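Local coordinates for protein beta-1,4-exocellulase (Thermobifida fusca, PDB 4B4H) that hydrolyses cellulose as a glycoside hydrolase family 6 cellobiohydrolase, this chain being the catalytic domain of Cel6B, without the carbohydrate-binding module of the whole enzyme, at residues A[373-376]-A[380-383]; A[397-400]-A[404-407]. All coordinates share one frame; numbering follows the deposited sequence.

Contact 1. Residues A[373-376]-A[380-383]; sequences FDRM and TYQG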
loop_
_atom_site.group_PDB
_atom_site.type_symbol
_atom_site.label_atom_id
_atom_site.label_comp_id
_atom_site.label_asym_id
_atom_site.label_seq_id
_atom_site.Cartn_x
_atom_site.Cartn_y
_atom_site.Cartn_z
ATOM N N PHE A 373 -0.278 -17.183 12.012
ATOM C CA PHE A 373 -1.591 -16.600 12.271
ATOM C C PHE A 373 -1.469 -15.203 12.892
ATOM O O PHE A 373 -0.932 -15.045 13.981
ATOM C CB PHE A 373 -2.390 -17.553 13.171
ATOM C CG PHE A 373 -3.741 -17.043 13.594
ATOM C CD1 PHE A 373 -4.587 -16.387 12.695
ATOM C CD2 PHE A 373 -4.192 -17.266 14.899
ATOM C CE1 PHE A 373 -5.835 -15.939 13.098
ATOM C CE2 PHE A 373 -5.437 -16.830 15.301
ATOM C CZ PHE A 373 -6.261 -16.166 14.402
ATOM N N ASP A 374 -1.965 -14.190 12.182
ATOM C CA ASP A 374 -1.933 -12.812 12.667
ATOM C C ASP A 374 -3.341 -12.448 13.121
ATOM O O ASP A 374 -4.263 -12.425 12.309
ATOM C CB ASP A 374 -1.459 -11.866 11.547
ATOM C CG ASP A 374 -1.152 -10.446 12.041
ATOM O OD1 ASP A 374 -1.943 -9.872 12.818
ATOM O OD2 ASP A 374 -0.120 -9.881 11.604
ATOM N N ARG A 375 -3.497 -12.167 14.416
ATOM C CA ARG A 375 -4.825 -11.990 15.005
ATOM C C ARG A 375 -5.534 -10.716 14.535
ATOM O O ARG A 375 -6.750 -10.617 14.652
ATOM C CB ARG A 375 -4.782 -12.100 16.536
ATOM C CG ARG A 375 -4.588 -13.527 17.040
ATOM C CD ARG A 375 -5.256 -13.743 18.385
ATOM N NE ARG A 375 -6.708 -13.566 18.288
ATOM C CZ ARG A 375 -7.563 -13.750 19.289
ATOM N NH1 ARG A 375 -7.131 -14.145 20.484
ATOM N NH2 ARG A 375 -8.859 -13.560 19.090
ATOM N N MET A 376 -4.800 -9.774 13.952
ATOM C CA MET A 376 -5.455 -8.629 13.303
ATOM C C MET A 376 -6.382 -9.031 12.137
ATOM O O MET A 376 -7.214 -8.233 11.699
ATOM C CB MET A 376 -4.441 -7.548 12.916
ATOM C CG MET A 376 -4.122 -6.581 14.063
ATOM S SD MET A 376 -5.528 -5.643 14.745
ATOM C CE MET A 376 -5.715 -4.360 13.511
ATOM N N THR A 380 -12.605 -11.888 15.812
ATOM C CA THR A 380 -12.849 -11.875 17.250
ATOM C C THR A 380 -11.778 -11.132 18.051
ATOM O O THR A 380 -11.964 -10.864 19.239
ATOM C CB THR A 380 -12.948 -13.313 17.828
ATOM O OG1 THR A 380 -11.655 -13.917 17.791
ATOM C CG2 THR A 380 -13.919 -14.177 17.040
ATOM N N TYR A 381 -10.646 -10.822 17.428
ATOM C CA TYR A 381 -9.555 -10.136 18.128
ATOM C C TYR A 381 -9.970 -8.748 18.638
ATOM O O TYR A 381 -10.639 -7.986 17.945
ATOM C CB TYR A 381 -8.329 -10.049 17.216
ATOM C CG TYR A 381 -7.089 -9.438 17.840
ATOM C CD1 TYR A 381 -6.468 -10.041 18.946
ATOM C CD2 TYR A 381 -6.518 -8.277 17.316
ATOM C CE1 TYR A 381 -5.323 -9.492 19.509
ATOM C CE2 TYR A 381 -5.364 -7.726 17.866
ATOM C CZ TYR A 381 -4.780 -8.334 18.970
ATOM O OH TYR A 381 -3.647 -7.785 19.521
ATOM N N GLN A 382 -9.586 -8.437 19.871
ATOM C CA GLN A 382 -10.022 -7.217 20.531
ATOM C C GLN A 382 -8.979 -6.103 20.474
ATOM O O GLN A 382 -9.101 -5.089 21.163
ATOM C CB GLN A 382 -10.500 -7.506 21.967
ATOM C CG GLN A 382 -11.841 -8.235 22.054
ATOM C CD GLN A 382 -12.994 -7.503 21.366
ATOM O OE1 GLN A 382 -12.940 -6.294 21.117
ATOM N NE2 GLN A 382 -14.050 -8.238 21.066
ATOM N N GLY A 383 -7.955 -6.312 19.649
ATOM C CA GLY A 383 -7.020 -5.257 19.315
ATOM C C GLY A 383 -5.847 -5.138 20.256
ATOM O O GLY A 383 -5.682 -5.941 21.182
HETATM O O HOH W 1 -10.891 -12.516 21.277
#
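Tyr381 lays one face of its ring against Arg375 and turns its edge to Met376, so the two neighbouring side chains meet the same aromatic in different ways. Over the face, toward the rim, sits Arg375 CB, 3.9 Å from the ring centroid in a CH-pi contact. The root of the ring rests on the backbone, with Tyr381 CB 3.1 Å from Arg375 O. From CB the arginine chain runs past this root and bends at chi3 (63°), which sets one face of the guanidinium over Tyr381 CD1, toward the rim of the group. The two planes are 50° apart, too steep for a stack; Arg375 NE comes to 3.6 Å from Tyr381 CD1. Met376 approaches in the plane of the ring instead, its SD 4.9 Å from the centroid and nearest CD2 and CE2, an edge-on Met-aromatic contact. Its side chain also lies about 4 Å from that of Trp326, a probable substrate-binding residue. The opposite face of the ring is met by Gly383 N, so the chain folds back over its own tyrosine. Within 373-376, Asp374 OD1 accepts from Met376 N at 3.1 Å through its anti lone pair, an Asx turn.

Arg375 NH2 donates to a water at 3.2 Å, and that water donates to Thr380 O. Asp378, between the two segments, forms a salt bridge with Arg375 NH2 and a hydrogen bond with Thr380 OG1, while Tyr381 OH bonds to Asn384. Replacing Tyr381 by an alanine removes ring and hydroxyl, and would probably open a gap beside Arg375 CB and Met376 SD and leave Asn384 ND2 without this partner. Chemically, carbon and sulfur close the loop against one aromatic, and the Arg375-Asp378 salt bridge ties its more exposed end.

Contact 2. Residues A[397-400]-A[404-407]; sequences NAPI and WFSA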
loop_
_atom_site.group_PDB
_atom_site.type_symbol
_atom_site.label_atom_id
_atom_site.label_comp_id
_atom_site.label_asym_id
_atom_site.label_seq_id
_atom_site.Cartn_x
_atom_site.Cartn_y
_atom_site.Cartn_z
ATOM N N ASN A 397 -13.858 -16.067 7.991
ATOM C CA ASN A 397 -13.530 -17.171 7.080
ATOM C C ASN A 397 -12.716 -16.783 5.839
ATOM O O ASN A 397 -13.015 -17.172 4.697
ATOM C CB ASN A 397 -14.776 -18.015 6.771
ATOM C CG ASN A 397 -15.055 -19.047 7.856
ATOM O OD1 ASN A 397 -15.951 -18.877 8.682
ATOM N ND2 ASN A 397 -14.264 -20.116 7.872
ATOM N N ALA A 398 -11.639 -16.048 6.112
ATOM C CA ALA A 398 -10.638 -15.610 5.122
ATOM C C ALA A 398 -9.515 -16.643 4.919
ATOM O O ALA A 398 -9.007 -17.209 5.907
ATOM C CB ALA A 398 -10.027 -14.294 5.579
ATOM N N PRO A 399 -9.107 -16.896 3.649
ATOM C CA PRO A 399 -7.998 -17.814 3.392
ATOM C C PRO A 399 -6.631 -17.183 3.697
ATOM O O PRO A 399 -6.567 -16.036 4.149
ATOM C CB PRO A 399 -8.150 -18.133 1.903
ATOM C CG PRO A 399 -8.792 -16.910 1.313
ATOM C CD PRO A 399 -9.569 -16.226 2.413
ATOM N N ILE A 400 -5.553 -17.941 3.503
ATOM C CA ILE A 400 -4.196 -17.411 3.608
ATOM C C ILE A 400 -4.007 -16.211 2.674
ATOM O O ILE A 400 -4.638 -16.121 1.602
ATOM C CB ILE A 400 -3.162 -18.539 3.386
ATOM C CG1 ILE A 400 -2.904 -19.251 4.724
ATOM C CG2 ILE A 400 -1.859 -18.035 2.769
ATOM C CD1 ILE A 400 -2.016 -20.473 4.626
ATOM N N TRP A 404 -7.505 -16.663 -3.021
ATOM C CA TRP A 404 -8.748 -16.058 -3.455
ATOM C C TRP A 404 -9.803 -16.036 -2.369
ATOM O O TRP A 404 -10.052 -17.054 -1.722
ATOM C CB TRP A 404 -9.278 -16.756 -4.699
ATOM C CG TRP A 404 -10.310 -15.899 -5.360
ATOM C CD1 TRP A 404 -11.682 -16.101 -5.392
ATOM C CD2 TRP A 404 -10.089 -14.619 -6.039
ATOM N NE1 TRP A 404 -12.307 -15.074 -6.053
ATOM C CE2 TRP A 404 -11.406 -14.154 -6.467
ATOM C CE3 TRP A 404 -8.969 -13.842 -6.325
ATOM C CZ2 TRP A 404 -11.572 -12.972 -7.166
ATOM C CZ3 TRP A 404 -9.145 -12.652 -7.027
ATOM C CH2 TRP A 404 -10.414 -12.229 -7.440
ATOM N N PHE A 405 -10.426 -14.876 -2.156
ATOM C CA PHE A 405 -11.422 -14.701 -1.089
ATOM C C PHE A 405 -12.732 -14.251 -1.725
ATOM O O PHE A 405 -12.944 -13.054 -1.932
ATOM C CB PHE A 405 -10.894 -13.664 -0.086
ATOM C CG PHE A 405 -11.657 -13.576 1.217
ATOM C CD1 PHE A 405 -12.692 -14.445 1.543
ATOM C CD2 PHE A 405 -11.306 -12.596 2.144
ATOM C CE1 PHE A 405 -13.371 -14.328 2.755
ATOM C CE2 PHE A 405 -11.973 -12.472 3.350
ATOM C CZ PHE A 405 -13.014 -13.340 3.663
ATOM N N SER A 406 -13.591 -15.221 -2.057
ATOM C CA SER A 406 -14.772 -14.957 -2.889
ATOM C C SER A 406 -15.821 -14.080 -2.202
ATOM O O SER A 406 -16.316 -13.104 -2.786
ATOM C CB SER A 406 -15.398 -16.267 -3.390
ATOM O OG SER A 406 -16.389 -15.994 -4.368
ATOM N N ALA A 407 -16.174 -14.429 -0.968
ATOM C CA ALA A 407 -17.038 -13.574 -0.166
ATOM C C ALA A 407 -16.565 -12.105 -0.175
ATOM O O ALA A 407 -17.368 -11.193 -0.400
ATOM C CB ALA A 407 -17.174 -14.114 1.254
#
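Phe405 holds CG trans to the amide nitrogen (chi1 -168°), which sends its ring across to the 397-400 segment, and a chi2 of only 5° turns one face to Ala398 CA and the Pro399 ring. Ala398 CA stands over that face, 3.8 Å from the ring centroid. Pro399 CD lies over the same face nearer the CG end, 3.9 Å from the centroid. Both are CH-pi contacts, and both carbons sit toward the rim, so the ring is spanned from its root to its far end. Ala398 CB adds a touch at Phe405 CE2, 3.5 Å away, while Asn397 O comes up obliquely to CE1. The pyrrolidine and the phenyl group cross at about a right angle, and Pro399 CG passes on beyond the ring to meet Trp404 O at 3.3 Å.

Phe405 is the N-cap residue of helix 406-414, the last helix of the distorted alpha/beta barrel of family 6, and its ring joins the start of that helix to the long loop that follows strand 346-350. In 397-400, the backbone of Ala398 bonds to Ser362 and Pro399 O accepts from Ser358 OG; in 404-407, the backbone of Phe405 pairs with Gly356. The CB of Trp404 points away from 397-400; its NE1 bonds to Glu25 OE2, which also bonds to Ser406 OG, and its ring meets that of Phe409. The indole lies about 4 Å from the side chain of Glu357, predicted to bind substrate, and the Phe405 side chain about 7 Å from that of Asp359, the predicted proton acceptor.

Contact 1 comes first along the chain and is complete before residue 397 begins contact 2; both belong to the final part of the chain, after strand 346-350 of the mainly parallel central sheet. Their centres are about 16 Å apart, with nearest atoms about 8 Å apart, so they do not touch. Both sit toward one side of the molecule, their centres about 20 and 19 Å from that of the chain. Contact 1 folds the loop on itself; contact 2, further along, ties that loop to the start of helix 406-414. Residues predicted to bind substrate lie beside each, Trp326 near 373-376 and Glu357 near 404-407, consistent with this C-terminal loop helping to shape the surroundings of the cellulose-binding site.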